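PDB 5GHG: aminotransferase class-III from Ochrobactrum anthropi, which probably catalyses transfer of an amino group between amines and carbonyl compounds, using a pyridoxal phosphate cofactor that is here bound in its aminated form. Local coordinates for residues B[262-267]-B[283-288]; B[205-210]-B[246-251]; B[71-76]-B[332-337]; B[121-126]-B[153-158]. The protein carries 1 engineered substitution. All coordinates share one frame; numbering follows the deposited sequence.

Interaction 1 (B[262-267]-B[283-288]); sequences CGFGRT and LVMSKQ. With PMP (4'-deoxy-4'-aminopyridoxal-5'-phosphate), chain C.
In the cofactor-binding core of this fold type I aminotransferase, loop 262-267 folds against the turn that follows strand 282-285, chiefly through Gln288, the neighbour of the cofactor-facing Lys287. The Gln288 amide works at both ends. Its NE2 donates to Gly263 O at 2.9 Å, almost straight on (158° at the hydrogen) and within the plane of both the carbonyl and the amide. Its OE1 accepts from Arg266 NH2 at 2.8 Å, a more bent bond in which the donor stands above the carbonyl plane. Donor and acceptor together fix the amide's rotation. Arg266 reaches OE1 through a chain folded at chi2 (54°) and chi3, while its NH1 is held by Pro427 O and Leu379 O. A water spans Gly263 O and Gln288 N, accepting from the latter at 3.2 Å. Beside this polar patch, Phe264 CZ meets Met285 SD at 3.8 Å in an oblique Met-aromatic contact, the two side chains crossing at about a right angle. Lys287 turns the other way: its NZ is 3.3 Å from PMP N4A, consistent with the Schiff-base lysine of the family, and bonds to Leu57 O and to Thr324 OG1 of the second subunit. Around the contact, Phe264 packs on Leu101 and Met104 of helix 93-104, Met285 on strand 297-301, and Val284 on helix 118-135.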
# COMPACT_ATOMS: atom_id res chain seq x y z
N CYS B 262 -17.18 0.39 -7.16
CA CYS B 262 -18.53 -0.11 -7.45
C CYS B 262 -18.93 -1.28 -6.57
O CYS B 262 -20.12 -1.59 -6.48
CB CYS B 262 -18.63 -0.49 -8.94
SG CYS B 262 -18.37 0.94 -10.05
N GLY B 263 -17.98 -1.94 -5.92
CA GLY B 263 -18.29 -3.18 -5.23
C GLY B 263 -19.13 -2.97 -3.98
O GLY B 263 -19.07 -1.91 -3.33
N PHE B 264 -19.93 -3.98 -3.67
CA PHE B 264 -20.70 -4.08 -2.43
C PHE B 264 -21.83 -3.07 -2.36
O PHE B 264 -22.07 -2.47 -1.32
CB PHE B 264 -19.77 -4.01 -1.21
CG PHE B 264 -18.66 -5.03 -1.28
CD1 PHE B 264 -18.94 -6.38 -1.08
CD2 PHE B 264 -17.37 -4.66 -1.63
CE1 PHE B 264 -17.92 -7.33 -1.20
CE2 PHE B 264 -16.36 -5.60 -1.74
CZ PHE B 264 -16.63 -6.94 -1.53
N GLY B 265 -22.57 -2.91 -3.46
CA GLY B 265 -23.87 -2.24 -3.45
C GLY B 265 -23.92 -0.83 -4.00
O GLY B 265 -25.00 -0.26 -4.08
N ARG B 266 -22.80 -0.27 -4.44
CA ARG B 266 -22.75 1.14 -4.80
C ARG B 266 -23.61 1.47 -6.02
O ARG B 266 -24.16 2.57 -6.10
CB ARG B 266 -21.30 1.55 -5.05
CG ARG B 266 -21.10 2.99 -5.50
CD ARG B 266 -21.74 3.96 -4.54
NE ARG B 266 -21.24 3.83 -3.17
CZ ARG B 266 -21.70 4.54 -2.15
NH1 ARG B 266 -22.69 5.41 -2.34
NH2 ARG B 266 -21.19 4.37 -0.95
N THR B 267 -23.75 0.55 -6.98
CA THR B 267 -24.39 0.90 -8.26
C THR B 267 -25.81 0.34 -8.39
O THR B 267 -26.36 0.36 -9.49
CB THR B 267 -23.54 0.45 -9.45
OG1 THR B 267 -23.52 -0.99 -9.52
CG2 THR B 267 -22.12 0.97 -9.31
N LEU B 283 -11.41 -9.71 -10.80
CA LEU B 283 -12.24 -8.69 -10.15
C LEU B 283 -11.49 -8.14 -8.95
O LEU B 283 -11.05 -8.91 -8.09
CB LEU B 283 -13.59 -9.28 -9.72
CG LEU B 283 -14.67 -8.28 -9.31
CD1 LEU B 283 -16.05 -8.86 -9.60
CD2 LEU B 283 -14.55 -7.91 -7.84
N VAL B 284 -11.35 -6.81 -8.88
CA VAL B 284 -10.55 -6.13 -7.85
C VAL B 284 -11.50 -5.39 -6.92
O VAL B 284 -12.41 -4.68 -7.37
CB VAL B 284 -9.53 -5.17 -8.47
CG1 VAL B 284 -8.61 -4.58 -7.38
CG2 VAL B 284 -8.70 -5.84 -9.59
N MET B 285 -11.27 -5.55 -5.61
CA MET B 285 -12.15 -4.98 -4.59
C MET B 285 -11.34 -4.26 -3.52
O MET B 285 -10.19 -4.61 -3.24
CB MET B 285 -12.97 -6.06 -3.90
CG MET B 285 -13.95 -6.78 -4.81
SD MET B 285 -14.32 -8.44 -4.16
CE MET B 285 -12.86 -9.35 -4.67
N SER B 286 -11.95 -3.24 -2.92
CA SER B 286 -11.41 -2.62 -1.73
C SER B 286 -12.51 -1.76 -1.09
O SER B 286 -13.70 -1.98 -1.35
CB SER B 286 -10.17 -1.78 -2.06
OG SER B 286 -9.59 -1.25 -0.87
N LYS B 287 -12.12 -0.81 -0.25
CA LYS B 287 -13.04 0.25 0.19
C LYS B 287 -14.25 -0.30 0.92
O LYS B 287 -14.17 -0.59 2.12
CB LYS B 287 -13.47 1.11 -0.98
CG LYS B 287 -12.39 2.10 -1.42
CD LYS B 287 -12.93 2.99 -2.54
CE LYS B 287 -11.80 3.62 -3.34
NZ LYS B 287 -11.37 4.92 -2.85
N GLN B 288 -15.39 -0.44 0.22
CA GLN B 288 -16.58 -0.91 0.93
C GLN B 288 -16.44 -2.34 1.42
O GLN B 288 -17.26 -2.79 2.21
CB GLN B 288 -17.84 -0.77 0.07
CG GLN B 288 -18.14 0.67 -0.34
CD GLN B 288 -19.60 0.92 -0.68
OE1 GLN B 288 -20.21 1.84 -0.14
NE2 GLN B 288 -20.16 0.11 -1.57
N1 PMP C . -9.14 1.49 -8.22
C2 PMP C . -10.16 2.38 -8.07
C2A PMP C . -11.33 2.31 -9.00
C3 PMP C . -10.12 3.39 -7.08
O3 PMP C . -11.13 4.30 -7.03
C4 PMP C . -9.00 3.44 -6.18
C4A PMP C . -8.90 4.43 -5.04
N4A PMP C . -9.37 5.76 -5.33
C5 PMP C . -7.97 2.48 -6.37
C6 PMP C . -8.09 1.49 -7.34
C5A PMP C . -6.74 2.46 -5.52
O4P PMP C . -7.06 2.08 -4.18
P PMP C . -6.08 2.57 -2.96
O1P PMP C . -4.67 2.25 -3.32
O2P PMP C . -6.59 1.79 -1.76
O3P PMP C . -6.23 4.06 -2.79
O HOH W 1 -16.30 -0.89 -2.80

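Interaction 2 (B[205-210]-B[246-251]); sequences DELEQL and AVLKRY
Leu207 and Glu208 meet Val247, Leu248, Arg250 and Tyr251 where helices 196-214 and 240-250 run nearly side by side: the axes over 205-210 and 246-250 come within 10.0 Å at 22°. The apolar part is carried by Leu207, Val247 and Leu248. Val247 CG1, set anti to its backbone N (chi1 174°), points into the gap between the helices, touching Leu207 CG at 4.1 Å and Glu208 CB at 3.9 Å. Leu207 and Val247 slide past one another in opposite directions, whereas Leu207 meets Leu248 almost perpendicularly, tip to tip, CD2 to CD2. Both leucines also rest on Phe222, so this side of the pair faces the seven-stranded sheet that includes strands 219-224 and 143-147.

The polar part gathers on one carboxylate. Glu208 stretches out, and its OE2 accepts a hydrogen bond of 2.6 Å from Tyr251 OH on the anti lone pair, away from OE1. The carboxylate stands steeply to the phenol ring. Arg250 NH1 forms a salt bridge to the same OE2 at 3.0 Å, its hydrogen bond weak; NH1 sits before both oxygens, 3.1 Å from Glu208 OE1, and the guanidinium is turned only 23° from the carboxylate plane.

Tyr251, just past the last helical residue, is thus tied back to the neighbouring helix. Two donors converging on OE2, one of them cationic, would probably favour the ionised form of Glu208.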
# COMPACT_ATOMS: atom_id res chain seq x y z
N ASP B 205 -14.64 0.34 -31.77
CA ASP B 205 -13.82 0.33 -32.99
C ASP B 205 -12.43 0.89 -32.73
O ASP B 205 -11.44 0.36 -33.24
CB ASP B 205 -14.49 1.15 -34.09
CG ASP B 205 -15.72 0.47 -34.68
OD1 ASP B 205 -15.95 -0.72 -34.39
OD2 ASP B 205 -16.46 1.16 -35.42
N GLU B 206 -12.33 1.97 -31.98
CA GLU B 206 -11.03 2.53 -31.64
C GLU B 206 -10.23 1.56 -30.77
O GLU B 206 -9.02 1.46 -30.91
CB GLU B 206 -11.20 3.89 -30.95
CG GLU B 206 -11.73 4.95 -31.93
CD GLU B 206 -12.06 6.27 -31.26
OE1 GLU B 206 -12.42 7.23 -31.99
OE2 GLU B 206 -11.99 6.34 -30.00
N LEU B 207 -10.91 0.85 -29.86
CA LEU B 207 -10.24 -0.19 -29.09
C LEU B 207 -9.69 -1.29 -30.02
O LEU B 207 -8.54 -1.70 -29.89
CB LEU B 207 -11.21 -0.79 -28.07
CG LEU B 207 -10.74 -2.04 -27.32
CD1 LEU B 207 -9.45 -1.76 -26.52
CD2 LEU B 207 -11.83 -2.52 -26.41
N GLU B 208 -10.51 -1.75 -30.96
CA GLU B 208 -10.04 -2.80 -31.87
C GLU B 208 -8.90 -2.30 -32.75
O GLU B 208 -7.95 -3.04 -33.02
CB GLU B 208 -11.19 -3.33 -32.72
CG GLU B 208 -10.77 -4.42 -33.72
CD GLU B 208 -11.96 -5.21 -34.25
OE1 GLU B 208 -13.07 -4.65 -34.30
OE2 GLU B 208 -11.77 -6.39 -34.60
N GLN B 209 -8.97 -1.03 -33.17
CA GLN B 209 -7.88 -0.45 -33.96
C GLN B 209 -6.58 -0.40 -33.17
O GLN B 209 -5.50 -0.65 -33.72
CB GLN B 209 -8.25 0.96 -34.45
CG GLN B 209 -9.34 0.94 -35.51
CD GLN B 209 -9.99 2.30 -35.68
OE1 GLN B 209 -9.39 3.34 -35.40
NE2 GLN B 209 -11.22 2.31 -36.13
N LEU B 210 -6.66 -0.06 -31.89
CA LEU B 210 -5.48 -0.09 -31.03
C LEU B 210 -4.92 -1.52 -30.93
O LEU B 210 -3.71 -1.73 -31.07
CB LEU B 210 -5.82 0.45 -29.64
CG LEU B 210 -4.69 0.46 -28.61
CD1 LEU B 210 -3.50 1.27 -29.07
CD2 LEU B 210 -5.17 1.00 -27.26
N ALA B 246 -17.18 -7.90 -26.80
CA ALA B 246 -17.10 -8.61 -28.08
C ALA B 246 -15.71 -8.47 -28.69
O ALA B 246 -15.16 -9.46 -29.21
CB ALA B 246 -18.16 -8.08 -29.04
N VAL B 247 -15.13 -7.26 -28.66
CA VAL B 247 -13.77 -7.06 -29.15
C VAL B 247 -12.77 -7.87 -28.35
O VAL B 247 -11.92 -8.58 -28.90
CB VAL B 247 -13.41 -5.56 -29.13
CG1 VAL B 247 -11.96 -5.35 -29.50
CG2 VAL B 247 -14.33 -4.77 -30.06
N LEU B 248 -12.82 -7.75 -27.02
CA LEU B 248 -11.86 -8.46 -26.19
C LEU B 248 -11.92 -9.97 -26.44
O LEU B 248 -10.88 -10.63 -26.55
CB LEU B 248 -12.11 -8.16 -24.70
CG LEU B 248 -11.98 -6.68 -24.32
CD1 LEU B 248 -12.26 -6.51 -22.81
CD2 LEU B 248 -10.61 -6.14 -24.67
N LYS B 249 -13.13 -10.52 -26.53
CA LYS B 249 -13.27 -11.95 -26.73
C LYS B 249 -12.68 -12.38 -28.07
O LYS B 249 -12.07 -13.45 -28.17
CB LYS B 249 -14.75 -12.33 -26.63
CG LYS B 249 -15.01 -13.82 -26.61
CD LYS B 249 -16.41 -14.11 -26.09
CE LYS B 249 -17.16 -15.07 -26.99
NZ LYS B 249 -16.51 -16.41 -27.03
N ARG B 250 -12.81 -11.53 -29.09
CA ARG B 250 -12.29 -11.82 -30.42
C ARG B 250 -10.78 -12.02 -30.42
O ARG B 250 -10.25 -12.76 -31.25
CB ARG B 250 -12.68 -10.69 -31.37
CG ARG B 250 -12.17 -10.83 -32.82
CD ARG B 250 -12.74 -9.70 -33.68
NE ARG B 250 -14.20 -9.66 -33.55
CZ ARG B 250 -14.93 -8.56 -33.46
NH1 ARG B 250 -14.36 -7.36 -33.46
NH2 ARG B 250 -16.25 -8.66 -33.34
N TYR B 251 -10.06 -11.38 -29.50
CA TYR B 251 -8.60 -11.47 -29.46
C TYR B 251 -8.09 -12.17 -28.21
O TYR B 251 -6.89 -12.12 -27.94
CB TYR B 251 -8.00 -10.06 -29.58
CG TYR B 251 -8.38 -9.39 -30.87
CD1 TYR B 251 -7.76 -9.75 -32.07
CD2 TYR B 251 -9.37 -8.42 -30.90
CE1 TYR B 251 -8.12 -9.13 -33.26
CE2 TYR B 251 -9.74 -7.80 -32.07
CZ TYR B 251 -9.11 -8.15 -33.26
OH TYR B 251 -9.48 -7.53 -34.42

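Interaction 3 (B[71-76]-B[332-337]); sequences EAAARQ and AAVALE
Ala73 CB presses against Val334 CG2 at 3.5 Å, where the backbones of 71-76 and 332-337 come nearest. The valine branch that makes this touch lies anti to its own carbonyl carbon, beside the backbone N, and also approaches Ala73 CA. Two further pairs flank it: Ala72 CB meets Glu337 CB at 3.9 Å, and Gln76 CB meets Ala333 CB at the same separation. Ala72 CB also lies 4.1 Å from Ala333 O. This is close helix-helix packing through alanines: the segment axes come within 8.3 Å, running roughly antiparallel at 146°, and no hydrogen bond crosses between the segments.

The two longer side chains contribute their inner carbons and send their polar ends to other partners. Gln76, bent at chi2 (65°), gives NE2 to Leu80 O, and Glu337, bent in the same way, forms a salt bridge through OE2 with Arg68 of helix 67-77, a second tie between the helices.

The contact joins helix 67-77 to helix 329-344 beside the second subunit, whose Met77 packs on Ala73; Val334 rests on Tyr293 and Leu294, and helix 93-104 meets Ala332, Ala335 and Leu336 through Leu97 and Asp96.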
# COMPACT_ATOMS: atom_id res chain seq x y z
N GLU B 71 -15.75 -4.07 17.74
CA GLU B 71 -15.70 -5.31 18.52
C GLU B 71 -15.07 -6.45 17.72
O GLU B 71 -14.34 -7.27 18.28
CB GLU B 71 -17.13 -5.70 18.97
CG GLU B 71 -17.11 -6.98 19.78
CD GLU B 71 -18.40 -7.22 20.58
OE1 GLU B 71 -18.88 -8.37 20.51
OE2 GLU B 71 -18.88 -6.30 21.28
N ALA B 72 -15.35 -6.54 16.42
CA ALA B 72 -14.74 -7.58 15.61
C ALA B 72 -13.22 -7.40 15.53
O ALA B 72 -12.47 -8.37 15.57
CB ALA B 72 -15.35 -7.60 14.21
N ALA B 73 -12.78 -6.15 15.37
CA ALA B 73 -11.36 -5.86 15.33
C ALA B 73 -10.69 -6.24 16.64
O ALA B 73 -9.66 -6.94 16.66
CB ALA B 73 -11.16 -4.37 15.04
N ALA B 74 -11.25 -5.77 17.76
CA ALA B 74 -10.63 -6.03 19.06
C ALA B 74 -10.60 -7.51 19.38
O ALA B 74 -9.61 -8.01 19.95
CB ALA B 74 -11.36 -5.25 20.14
N ARG B 75 -11.67 -8.24 19.05
CA ARG B 75 -11.73 -9.65 19.33
C ARG B 75 -10.60 -10.41 18.63
O ARG B 75 -9.93 -11.25 19.24
CB ARG B 75 -13.11 -10.21 18.93
CG ARG B 75 -13.29 -11.71 19.17
CD ARG B 75 -14.69 -12.17 18.69
NE ARG B 75 -14.68 -13.50 18.10
CZ ARG B 75 -15.77 -14.24 17.85
NH1 ARG B 75 -16.99 -13.79 18.17
NH2 ARG B 75 -15.64 -15.46 17.31
N GLN B 76 -10.37 -10.12 17.35
CA GLN B 76 -9.27 -10.79 16.67
C GLN B 76 -7.92 -10.32 17.20
O GLN B 76 -6.99 -11.12 17.35
CB GLN B 76 -9.33 -10.57 15.16
CG GLN B 76 -8.16 -11.29 14.44
CD GLN B 76 -8.27 -12.80 14.58
OE1 GLN B 76 -9.36 -13.35 14.57
NE2 GLN B 76 -7.13 -13.46 14.74
N ALA B 332 -9.07 -8.70 7.97
CA ALA B 332 -10.01 -9.69 7.42
C ALA B 332 -11.22 -9.87 8.33
O ALA B 332 -12.33 -10.00 7.85
CB ALA B 332 -9.31 -11.03 7.21
N ALA B 333 -11.00 -9.91 9.66
CA ALA B 333 -12.12 -10.07 10.57
C ALA B 333 -13.09 -8.90 10.46
O ALA B 333 -14.31 -9.07 10.53
CB ALA B 333 -11.62 -10.23 12.01
N VAL B 334 -12.56 -7.69 10.29
CA VAL B 334 -13.41 -6.52 10.15
C VAL B 334 -14.17 -6.57 8.82
O VAL B 334 -15.36 -6.25 8.76
CB VAL B 334 -12.58 -5.23 10.27
CG1 VAL B 334 -13.39 -4.02 9.78
CG2 VAL B 334 -12.13 -5.03 11.73
N ALA B 335 -13.51 -6.98 7.74
CA ALA B 335 -14.19 -7.07 6.46
C ALA B 335 -15.32 -8.10 6.50
O ALA B 335 -16.40 -7.88 5.94
CB ALA B 335 -13.20 -7.40 5.34
N LEU B 336 -15.08 -9.24 7.16
CA LEU B 336 -16.12 -10.26 7.27
C LEU B 336 -17.34 -9.72 8.00
O LEU B 336 -18.48 -9.95 7.59
CB LEU B 336 -15.58 -11.48 8.00
CG LEU B 336 -14.95 -12.57 7.16
CD1 LEU B 336 -14.13 -13.50 8.07
CD2 LEU B 336 -16.02 -13.35 6.40
N GLU B 337 -17.13 -9.03 9.13
CA GLU B 337 -18.25 -8.47 9.87
C GLU B 337 -18.92 -7.34 9.09
O GLU B 337 -20.15 -7.18 9.16
CB GLU B 337 -17.80 -7.98 11.23
CG GLU B 337 -18.90 -7.37 12.06
CD GLU B 337 -19.76 -8.41 12.75
OE1 GLU B 337 -19.47 -9.61 12.59
OE2 GLU B 337 -20.71 -8.02 13.47

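Interaction 4 (B[121-126]-B[153-158]); sequences ANDTVV and GVTIAS. With PMP (4'-deoxy-4'-aminopyridoxal-5'-phosphate), chain C.
The flat carboxylate of Asp123 accepts a hydrogen bond of 2.7 Å from Thr155 OG1 on the anti lone pair of OD2, while the Ala157 methyl lies over one face, 3.4 Å from OD2. The other flat group, the Asn122 amide, has ND2 beside the N1-C6 bond of the PMP ring, close to the ring plane and 3.9 Å from C6. The motif at the meeting point is an N-cap. Thr155 precedes helix 156-161, and its OG1, placed between backbone N and carbonyl carbon (chi1 68°), accepts from Ser158 N at 3.0 Å and 166°. One hydroxyl therefore caps the short helix and ties it to helix 118-135. Farther along, Asn122 CB and Ser158 CB touch at 4.1 Å.

Both segments border the cofactor. Asn122 ND2 bonds to His152 O and to Asp258 OD2; Asn122 thus lines the pocket and also holds Asp258, an aspartate that in relatives pairs with the pyridine nitrogen. Gly153, with a positive phi that suits glycine, brings CA to 3.6 Å from PMP C5A, the carbon that carries the phosphate arm.

The other carboxylate oxygen, Asp123 OD1, crosses the dimer interface to Ile156 N of the second subunit. Back within the chain, a water bridge closes the contact: the water donates to Asp123 OD2 at 2.7 Å and accepts from Ala157 N at 3.1 Å.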
# COMPACT_ATOMS: atom_id res chain seq x y z
N ALA B 121 -3.36 -4.17 -5.08
CA ALA B 121 -4.11 -5.22 -5.77
C ALA B 121 -3.90 -5.13 -7.27
O ALA B 121 -3.56 -6.12 -7.92
CB ALA B 121 -5.59 -5.14 -5.41
N ASN B 122 -4.11 -3.95 -7.85
CA ASN B 122 -3.94 -3.79 -9.29
C ASN B 122 -2.50 -4.02 -9.72
O ASN B 122 -2.23 -4.56 -10.80
CB ASN B 122 -4.43 -2.42 -9.73
CG ASN B 122 -5.94 -2.37 -9.89
OD1 ASN B 122 -6.56 -3.40 -10.21
ND2 ASN B 122 -6.55 -1.22 -9.65
N ASP B 123 -1.55 -3.57 -8.89
CA ASP B 123 -0.14 -3.81 -9.16
C ASP B 123 0.16 -5.31 -9.22
O ASP B 123 0.85 -5.79 -10.12
CB ASP B 123 0.69 -3.11 -8.08
CG ASP B 123 2.16 -3.05 -8.41
OD1 ASP B 123 2.81 -4.11 -8.36
OD2 ASP B 123 2.68 -1.93 -8.67
N THR B 124 -0.34 -6.06 -8.23
CA THR B 124 -0.15 -7.50 -8.20
C THR B 124 -0.86 -8.19 -9.38
O THR B 124 -0.35 -9.17 -9.92
CB THR B 124 -0.66 -8.06 -6.88
OG1 THR B 124 0.01 -7.38 -5.82
CG2 THR B 124 -0.41 -9.57 -6.77
N VAL B 125 -2.05 -7.72 -9.75
CA VAL B 125 -2.72 -8.29 -10.92
C VAL B 125 -1.82 -8.17 -12.15
O VAL B 125 -1.67 -9.13 -12.92
CB VAL B 125 -4.09 -7.63 -11.15
CG1 VAL B 125 -4.62 -7.97 -12.54
CG2 VAL B 125 -5.10 -8.11 -10.08
N VAL B 126 -1.22 -6.99 -12.37
CA VAL B 126 -0.35 -6.81 -13.52
C VAL B 126 0.83 -7.79 -13.44
O VAL B 126 1.21 -8.42 -14.45
CB VAL B 126 0.14 -5.36 -13.62
CG1 VAL B 126 1.20 -5.26 -14.74
CG2 VAL B 126 -1.03 -4.41 -13.94
N GLY B 153 -5.13 3.49 -8.98
CA GLY B 153 -4.22 3.55 -7.85
C GLY B 153 -2.94 4.27 -8.20
O GLY B 153 -2.82 4.93 -9.25
N VAL B 154 -1.96 4.16 -7.31
CA VAL B 154 -0.83 5.08 -7.30
C VAL B 154 0.53 4.39 -7.11
O VAL B 154 1.52 5.08 -6.87
CB VAL B 154 -1.02 6.15 -6.23
CG1 VAL B 154 -2.30 6.93 -6.45
CG2 VAL B 154 -1.01 5.52 -4.83
N THR B 155 0.60 3.07 -7.19
CA THR B 155 1.96 2.53 -7.31
C THR B 155 2.50 2.89 -8.69
O THR B 155 1.78 3.38 -9.56
CB THR B 155 2.03 1.01 -7.12
OG1 THR B 155 1.38 0.36 -8.20
CG2 THR B 155 1.43 0.57 -5.79
N ILE B 156 3.79 2.67 -8.90
CA ILE B 156 4.37 3.04 -10.19
C ILE B 156 3.61 2.35 -11.32
O ILE B 156 3.28 2.97 -12.35
CB ILE B 156 5.87 2.76 -10.20
CG1 ILE B 156 6.60 3.91 -9.49
CG2 ILE B 156 6.39 2.56 -11.62
CD1 ILE B 156 8.04 3.68 -9.13
N ALA B 157 3.27 1.08 -11.15
CA ALA B 157 2.51 0.36 -12.16
C ALA B 157 1.04 0.78 -12.19
O ALA B 157 0.47 1.02 -13.26
CB ALA B 157 2.63 -1.14 -11.97
N SER B 158 0.38 0.86 -11.02
CA SER B 158 -1.04 1.13 -11.08
C SER B 158 -1.33 2.62 -11.35
O SER B 158 -2.35 2.93 -11.96
CB SER B 158 -1.75 0.65 -9.80
OG SER B 158 -1.20 1.19 -8.62
N1 PMP C . -9.14 1.49 -8.22
C2 PMP C . -10.16 2.38 -8.07
C2A PMP C . -11.33 2.31 -9.00
C3 PMP C . -10.12 3.39 -7.08
O3 PMP C . -11.13 4.30 -7.03
C4 PMP C . -9.00 3.44 -6.18
C4A PMP C . -8.90 4.43 -5.04
N4A PMP C . -9.37 5.76 -5.33
C5 PMP C . -7.97 2.48 -6.37
C6 PMP C . -8.09 1.49 -7.34
C5A PMP C . -6.74 2.46 -5.52
O4P PMP C . -7.06 2.08 -4.18
P PMP C . -6.08 2.57 -2.96
O1P PMP C . -4.67 2.25 -3.32
O2P PMP C . -6.59 1.79 -1.76
O3P PMP C . -6.23 4.06 -2.79
O HOH W 2 4.92 -0.56 -9.03

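Overall arrangement
Interaction 3 joins residues 71-76 to 332-337 and so closes a long loop of chain that contains the other three, which follow in the order 4, 2, 1. Interactions 1 and 4, with centres 17 Å apart, meet at the cofactor: both touch PMP, and Val284 of strand 282-285 packs on Ala121 and Asn122 of helix 118-135. Both also reach the second subunit, so cofactor site and dimer interface are built together. Interactions 2 and 3 lie on opposite sides of the chain's centre, their centres 43 Å apart, each a helix pair away from the cofactor. Interaction 2 backs onto the sheet that also holds strand 282-285; interaction 3 separately touches the second subunit.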